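Local coordinates for uncharacterized protein MG377 homolog (Mycoplasma pneumoniae, PDB 1ZXJ) that is of unknown function but may act as a chaperone, as a mostly alpha-helical, three-lobed protein, at residues P39-E44 with V99-F104. Numbering follows the deposited sequence.
Sequences PIQYDE and VGYFEF
The Y101 ring lies along the backbone of P39-I40, with I40 CA over one face. This is a CH-pi contact, 3.9 Å from I40 CA to the Y101 ring centroid and 18° off the ring normal. P39 O and Q41 N approach the same ring obliquely, and P39 O comes within 3.2 Å of Y101 CE2. The contact joins the loop after strand 33-36, which holds a type I beta turn from Q41 to E44, to the start of strand 102-105. Those two strands pair as a small antiparallel sheet. The loop follows 33-36, and Y101 comes just before 102-105. Within the loop, I40 CG2 lies over one face of the Y42 ring, offset toward the rim. Y101 also touches L36 and K38. I40 is buried and touches Y101 and F102. Its CG1, anti to the carbonyl carbon (chi1 -53°), runs beside Y101 CG at 4.1 Å. Its CD1 only grazes F102, 4.5 Å from F102 CE1. The F102 ring meets H147 edge-to-face and touches V144, both on helix 129-152. Y42 reaches the same helix through a weak hydrogen bond to E151. The Q41 chain bends at chi2, and its NE2 makes a weak hydrogen bond to P39 O at 2.8 Å. Its CB lies 3.6 Å from Y101 OH. That oxygen also accepts a weak hydrogen bond from Q41 N, 3.5 Å long with an N-H...O angle of 151°.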
loop_
_atom_site.group_PDB
_atom_site.type_symbol
_atom_site.label_atom_id
_atom_site.label_comp_id
_atom_site.label_asym_id
_atom_site.label_seq_id
_atom_site.Cartn_x
_atom_site.Cartn_y
_atom_site.Cartn_z
ATOM N N PRO A 39 0.746 -11.134 20.812
ATOM C CA PRO A 39 -0.222 -10.053 20.592
ATOM C C PRO A 39 0.556 -8.778 20.252
ATOM O O PRO A 39 1.640 -8.570 20.783
ATOM C CB PRO A 39 -0.947 -9.972 21.931
ATOM C CG PRO A 39 0.129 -10.344 22.904
ATOM C CD PRO A 39 0.796 -11.523 22.233
ATOM N N ILE A 40 0.012 -7.939 19.371
ATOM C CA ILE A 40 0.680 -6.696 18.962
ATOM C C ILE A 40 0.666 -5.618 20.050
ATOM O O ILE A 40 -0.358 -5.400 20.702
ATOM C CB ILE A 40 0.029 -6.108 17.690
ATOM C CG1 ILE A 40 -0.035 -7.181 16.598
ATOM C CG2 ILE A 40 0.822 -4.899 17.214
ATOM C CD1 ILE A 40 -0.795 -6.769 15.342
ATOM N N GLN A 41 1.797 -4.936 20.229
ATOM C CA GLN A 41 1.902 -3.901 21.255
ATOM C C GLN A 41 1.762 -2.489 20.732
ATOM O O GLN A 41 2.746 -1.784 20.518
ATOM C CB GLN A 41 3.218 -4.032 22.011
ATOM C CG GLN A 41 3.407 -5.395 22.644
ATOM C CD GLN A 41 2.171 -5.863 23.396
ATOM O OE1 GLN A 41 1.578 -5.109 24.172
ATOM N NE2 GLN A 41 1.780 -7.117 23.176
ATOM N N TYR A 42 0.519 -2.068 20.560
ATOM C CA TYR A 42 0.234 -0.740 20.054
ATOM C C TYR A 42 0.727 0.385 20.943
ATOM O O TYR A 42 0.611 1.551 20.587
ATOM C CB TYR A 42 -1.261 -0.596 19.818
ATOM C CG TYR A 42 -1.812 -1.667 18.914
ATOM C CD1 TYR A 42 -2.270 -2.872 19.432
ATOM C CD2 TYR A 42 -1.863 -1.482 17.534
ATOM C CE1 TYR A 42 -2.774 -3.867 18.603
ATOM C CE2 TYR A 42 -2.369 -2.475 16.698
ATOM C CZ TYR A 42 -2.823 -3.659 17.242
ATOM O OH TYR A 42 -3.359 -4.625 16.432
ATOM N N ASP A 43 1.287 0.045 22.096
ATOM C CA ASP A 43 1.792 1.067 22.999
ATOM C C ASP A 43 3.290 1.281 22.811
ATOM O O ASP A 43 3.819 2.338 23.165
ATOM C CB ASP A 43 1.473 0.692 24.446
ATOM C CG ASP A 43 0.005 0.885 24.786
ATOM O OD1 ASP A 43 -0.429 0.408 25.856
ATOM O OD2 ASP A 43 -0.719 1.523 23.989
ATOM N N GLU A 44 3.973 0.281 22.257
ATOM C CA GLU A 44 5.402 0.419 21.997
ATOM C C GLU A 44 5.458 1.446 20.876
ATOM O O GLU A 44 4.793 1.283 19.859
ATOM C CB GLU A 44 6.038 -0.904 21.516
ATOM C CG GLU A 44 6.025 -2.085 22.512
ATOM C CD GLU A 44 7.431 -2.505 23.013
ATOM O OE1 GLU A 44 8.396 -2.463 22.211
ATOM O OE2 GLU A 44 7.563 -2.900 24.203
ATOM N N VAL A 99 5.372 -6.905 11.482
ATOM C CA VAL A 99 5.798 -8.169 10.894
ATOM C C VAL A 99 6.540 -9.009 11.917
ATOM O O VAL A 99 6.797 -10.194 11.704
ATOM C CB VAL A 99 6.694 -7.915 9.668
ATOM C CG1 VAL A 99 7.363 -9.197 9.214
ATOM C CG2 VAL A 99 5.850 -7.347 8.543
ATOM N N GLY A 100 6.862 -8.388 13.044
ATOM C CA GLY A 100 7.579 -9.086 14.087
ATOM C C GLY A 100 6.717 -9.974 14.958
ATOM O O GLY A 100 7.252 -10.731 15.770
ATOM N N TYR A 101 5.396 -9.884 14.795
ATOM C CA TYR A 101 4.453 -10.684 15.575
ATOM C C TYR A 101 3.851 -11.802 14.764
ATOM O O TYR A 101 2.905 -12.439 15.198
ATOM C CB TYR A 101 3.308 -9.828 16.078
ATOM C CG TYR A 101 3.759 -8.703 16.938
ATOM C CD1 TYR A 101 4.220 -7.523 16.380
ATOM C CD2 TYR A 101 3.760 -8.824 18.316
ATOM C CE1 TYR A 101 4.672 -6.489 17.174
ATOM C CE2 TYR A 101 4.207 -7.802 19.118
ATOM C CZ TYR A 101 4.663 -6.636 18.547
ATOM O OH TYR A 101 5.113 -5.611 19.353
ATOM N N PHE A 102 4.388 -12.054 13.585
ATOM C CA PHE A 102 3.807 -13.095 12.762
ATOM C C PHE A 102 4.774 -14.175 12.327
ATOM O O PHE A 102 5.982 -13.975 12.245
ATOM C CB PHE A 102 3.153 -12.492 11.498
ATOM C CG PHE A 102 1.896 -11.707 11.756
ATOM C CD1 PHE A 102 1.952 -10.364 12.090
ATOM C CD2 PHE A 102 0.651 -12.300 11.599
ATOM C CE1 PHE A 102 0.789 -9.618 12.255
ATOM C CE2 PHE A 102 -0.516 -11.564 11.763
ATOM C CZ PHE A 102 -0.445 -10.220 12.088
ATOM N N GLU A 103 4.201 -15.328 12.037
ATOM C CA GLU A 103 4.947 -16.458 11.556
ATOM C C GLU A 103 4.468 -16.487 10.122
ATOM O O GLU A 103 3.276 -16.359 9.871
ATOM C CB GLU A 103 4.514 -17.715 12.301
ATOM C CG GLU A 103 5.658 -18.525 12.855
ATOM C CD GLU A 103 5.187 -19.543 13.874
ATOM O OE1 GLU A 103 4.390 -20.438 13.499
ATOM O OE2 GLU A 103 5.611 -19.440 15.054
ATOM N N PHE A 104 5.380 -16.619 9.173
ATOM C CA PHE A 104 4.961 -16.629 7.790
ATOM C C PHE A 104 5.340 -17.903 7.073
ATOM O O PHE A 104 6.426 -18.431 7.255
ATOM C CB PHE A 104 5.565 -15.443 7.037
ATOM C CG PHE A 104 5.011 -14.115 7.445
ATOM C CD1 PHE A 104 5.820 -13.170 8.061
ATOM C CD2 PHE A 104 3.674 -13.803 7.206
ATOM C CE1 PHE A 104 5.310 -11.935 8.438
ATOM C CE2 PHE A 104 3.149 -12.570 7.580
ATOM C CZ PHE A 104 3.968 -11.633 8.197
#